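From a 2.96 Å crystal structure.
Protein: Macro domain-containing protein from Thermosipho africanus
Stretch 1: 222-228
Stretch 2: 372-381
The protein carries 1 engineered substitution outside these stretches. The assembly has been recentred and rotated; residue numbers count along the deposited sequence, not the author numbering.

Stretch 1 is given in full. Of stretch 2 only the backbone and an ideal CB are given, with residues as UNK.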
# COMPACT_ATOMS: atom_id res chain seq x y z
N LYS A 222 -5.07 0.12 -19.97
CA LYS A 222 -5.01 -1.21 -20.64
C LYS A 222 -4.65 -1.01 -22.11
O LYS A 222 -5.44 -0.36 -22.81
CB LYS A 222 -6.33 -1.97 -20.44
CG LYS A 222 -6.53 -2.45 -19.01
CD LYS A 222 -7.92 -2.95 -18.70
CE LYS A 222 -8.12 -3.18 -17.21
NZ LYS A 222 -9.55 -3.15 -16.82
N LEU A 223 -3.50 -1.55 -22.54
CA LEU A 223 -2.99 -1.49 -23.93
C LEU A 223 -3.46 -2.73 -24.70
O LEU A 223 -3.81 -2.59 -25.90
CB LEU A 223 -1.45 -1.43 -23.91
CG LEU A 223 -0.84 -0.20 -23.25
CD1 LEU A 223 0.68 -0.28 -23.26
CD2 LEU A 223 -1.30 1.09 -23.93
N THR A 224 -3.44 -3.89 -24.05
CA THR A 224 -3.94 -5.19 -24.59
C THR A 224 -4.71 -5.91 -23.48
O THR A 224 -4.91 -5.29 -22.42
CB THR A 224 -2.78 -6.03 -25.16
OG1 THR A 224 -2.15 -6.74 -24.09
CG2 THR A 224 -1.75 -5.20 -25.89
N GLN A 225 -5.11 -7.16 -23.71
CA GLN A 225 -5.79 -8.03 -22.71
C GLN A 225 -4.88 -8.23 -21.49
O GLN A 225 -5.42 -8.32 -20.37
CB GLN A 225 -6.14 -9.39 -23.33
CG GLN A 225 -7.51 -9.44 -23.99
CD GLN A 225 -8.60 -9.76 -23.00
OE1 GLN A 225 -8.86 -9.00 -22.06
NE2 GLN A 225 -9.28 -10.88 -23.21
N ASN A 226 -3.56 -8.31 -21.70
CA ASN A 226 -2.56 -8.72 -20.68
C ASN A 226 -1.73 -7.53 -20.21
O ASN A 226 -1.45 -7.47 -18.99
CB ASN A 226 -1.64 -9.80 -21.23
CG ASN A 226 -2.38 -11.09 -21.50
OD1 ASN A 226 -3.52 -11.25 -21.05
ND2 ASN A 226 -1.75 -12.02 -22.20
N LEU A 227 -1.31 -6.66 -21.13
CA LEU A 227 -0.41 -5.52 -20.84
C LEU A 227 -1.25 -4.31 -20.41
O LEU A 227 -2.27 -4.03 -21.07
CB LEU A 227 0.42 -5.20 -22.09
CG LEU A 227 1.62 -4.29 -21.86
CD1 LEU A 227 2.61 -4.93 -20.89
CD2 LEU A 227 2.31 -3.96 -23.18
N SER A 228 -0.83 -3.63 -19.34
CA SER A 228 -1.38 -2.32 -18.91
C SER A 228 -0.28 -1.49 -18.24
O SER A 228 0.66 -2.08 -17.66
CB SER A 228 -2.61 -2.48 -18.04
OG SER A 228 -2.33 -3.21 -16.86
N UNK A 372 10.02 -1.75 -24.12
CA UNK A 372 9.43 -2.64 -23.09
C UNK A 372 8.12 -3.24 -23.62
O UNK A 372 7.93 -4.46 -23.47
CB UNK A 372 9.18 -1.88 -21.79
N UNK A 373 7.25 -2.41 -24.19
CA UNK A 373 5.92 -2.83 -24.70
C UNK A 373 6.10 -3.84 -25.84
O UNK A 373 5.49 -4.92 -25.77
CB UNK A 373 5.11 -1.62 -25.18
N UNK A 374 6.94 -3.49 -26.83
CA UNK A 374 7.31 -4.36 -27.98
C UNK A 374 7.49 -5.80 -27.51
O UNK A 374 6.94 -6.69 -28.17
CB UNK A 374 8.59 -3.87 -28.65
N UNK A 375 8.23 -6.02 -26.42
CA UNK A 375 8.62 -7.36 -25.93
C UNK A 375 7.53 -7.94 -25.02
O UNK A 375 7.15 -9.11 -25.22
CB UNK A 375 9.95 -7.29 -25.18
N UNK A 376 7.07 -7.16 -24.04
CA UNK A 376 6.19 -7.66 -22.95
C UNK A 376 4.75 -7.86 -23.46
O UNK A 376 3.97 -8.52 -22.74
CB UNK A 376 6.19 -6.69 -21.77
N UNK A 377 4.42 -7.33 -24.63
CA UNK A 377 3.09 -7.54 -25.27
C UNK A 377 3.00 -9.00 -25.72
O UNK A 377 1.89 -9.55 -25.73
CB UNK A 377 2.88 -6.60 -26.46
N UNK A 378 4.15 -9.61 -26.05
CA UNK A 378 4.24 -11.03 -26.47
C UNK A 378 3.78 -11.95 -25.32
O UNK A 378 3.19 -12.99 -25.62
CB UNK A 378 5.67 -11.38 -26.89
N UNK A 379 4.05 -11.58 -24.06
CA UNK A 379 3.73 -12.42 -22.87
C UNK A 379 2.24 -12.78 -22.86
O UNK A 379 1.42 -11.86 -23.02
CB UNK A 379 4.10 -11.69 -21.58
N UNK A 380 1.93 -14.06 -22.64
CA UNK A 380 0.54 -14.61 -22.55
C UNK A 380 0.11 -14.68 -21.08
O UNK A 380 -0.67 -15.59 -20.74
CB UNK A 380 0.45 -16.00 -23.19
N UNK A 381 0.59 -13.75 -20.25
CA UNK A 381 0.26 -13.64 -18.80
C UNK A 381 -0.02 -12.18 -18.48
O UNK A 381 0.39 -11.30 -19.23
CB UNK A 381 1.39 -14.17 -17.92

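Stretch 1 folds back on itself, with the backbone nitrogens of Leu223 and Thr224 both hydrogen-bonded to Leu227 O, and presents the side chains of Leu223, Thr224, Asn226 and Leu227 to stretch 2. Position 372 is helical (phi/psi -61/-47), and its CA-to-CB bond points sideways with nothing of stretch 1 within 5.5 Å of the ideal CB. Stretch 1 sets little restriction here; the residue is Met372, which makes no contact with it.

At position 373 the ideal CB lies 4.2 Å from Leu227 CD2 and 5.0 Å from Leu223 CD1. The bond points sideways and two leucine methyls lie near, so a small or medium apolar side chain would suit, such as alanine, cysteine or valine. The residue is Cys373. Its chi1 of -72° (m) places SG 3.9 Å from Leu223 CD1 and 4.0 Å from Leu227 CD2, so that one sulfur packs against both leucines.

Positions 374 and 375 are helical and meet nothing of stretch 1; at 374 the CA-to-CB bond points away. Many side chains would fit as far as stretch 1 is concerned, and the residues are Arg374 and Tyr375.

The ideal CB of position 376 is 4.1 Å from Leu227 CD1, a purely apolar neighbour, which suits alanine, leucine, isoleucine or methionine. Leu376 occupies it, its CB packing 4.1 Å from Leu227 CD1.

Position 377 (phi/psi -69/-29) has its ideal CB 4.2 Å from Leu227 CD2 and 4.9 Å from Thr224 CG2. The sideways bond and the two methyls suit a small side chain such as alanine or valine; serine or threonine would also fit by size. It is Thr377, with CB 4.1 Å from Leu227 CD2 and OG1 3.5 Å from Thr224 CG2, a van der Waals contact. Thr224 OG1 is engaged within its own stretch, accepting from the backbone nitrogens of Asn226 and Leu227.

The CA-to-CB bond at 378 points away, and almost any residue could sit there; it is Lys378.

At position 379, phi/psi of -56/132 leaves the helical region; nothing of stretch 1 lies within 5.5 Å of the ideal CB, whose bond points sideways, so many side chains would do. The residue is Leu379, and its backbone matters more: Asn226 ND2 donates a hydrogen bond to Leu379 O (3.3 Å, 166°) that requires no particular side chain.

At 380 the CA-to-CB bond points away, although the ideal CB stands 4.7 Å from Asn226 ND2; many side chains would do, polar ones included. Glu380 meets stretch 1 through its backbone, Glu380 C lying 3.4 Å from Asn226 ND2, while OE2 is hydrogen-bonded elsewhere in the structure.

The CA-to-CB bond at 381 also points away; the extended backbone (-135/161) suits valine, isoleucine or threonine without excluding others. Ile381 touches stretch 1 through its backbone, Ile381 O lying 3.2 Å from Asn226 CB.

Stretch 2 (372-381) MCRYLTKLEI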
# COMPACT_ATOMS: atom_id res chain seq x y z
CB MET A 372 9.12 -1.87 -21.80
CG MET A 372 10.34 -1.50 -20.99
SD MET A 372 9.88 -0.56 -19.51
CE MET A 372 9.31 -1.89 -18.46
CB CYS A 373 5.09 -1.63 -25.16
SG CYS A 373 4.48 -0.62 -23.79
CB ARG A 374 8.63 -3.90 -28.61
CG ARG A 374 8.49 -2.79 -29.66
CD ARG A 374 9.85 -2.43 -30.23
NE ARG A 374 10.59 -3.63 -30.64
CZ ARG A 374 11.92 -3.79 -30.58
NH1 ARG A 374 12.71 -2.83 -30.13
NH2 ARG A 374 12.46 -4.93 -30.96
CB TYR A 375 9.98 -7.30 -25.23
CG TYR A 375 11.15 -7.32 -26.19
CD1 TYR A 375 11.65 -8.52 -26.67
CD2 TYR A 375 11.73 -6.15 -26.63
CE1 TYR A 375 12.72 -8.55 -27.55
CE2 TYR A 375 12.79 -6.16 -27.53
CZ TYR A 375 13.29 -7.37 -27.99
OH TYR A 375 14.34 -7.38 -28.86
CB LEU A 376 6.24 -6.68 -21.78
CG LEU A 376 7.58 -6.60 -21.07
CD1 LEU A 376 7.59 -5.44 -20.08
CD2 LEU A 376 7.90 -7.90 -20.36
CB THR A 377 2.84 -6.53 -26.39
OG1 THR A 377 1.43 -6.50 -26.62
CG2 THR A 377 3.59 -6.84 -27.66
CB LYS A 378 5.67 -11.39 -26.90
CG LYS A 378 6.23 -10.62 -28.09
CD LYS A 378 7.61 -11.12 -28.51
CE LYS A 378 8.54 -10.07 -29.10
NZ LYS A 378 8.41 -9.94 -30.57
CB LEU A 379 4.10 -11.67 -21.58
CG LEU A 379 5.48 -12.00 -21.01
CD1 LEU A 379 6.56 -11.79 -22.06
CD2 LEU A 379 5.76 -11.18 -19.77
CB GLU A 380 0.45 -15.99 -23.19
CG GLU A 380 0.97 -16.07 -24.62
CD GLU A 380 0.77 -17.44 -25.25
OE1 GLU A 380 -0.38 -17.94 -25.23
OE2 GLU A 380 1.76 -18.03 -25.75
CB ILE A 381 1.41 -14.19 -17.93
CG1 ILE A 381 2.76 -13.56 -18.30
CG2 ILE A 381 1.46 -15.70 -18.00
CD1 ILE A 381 3.83 -13.76 -17.26
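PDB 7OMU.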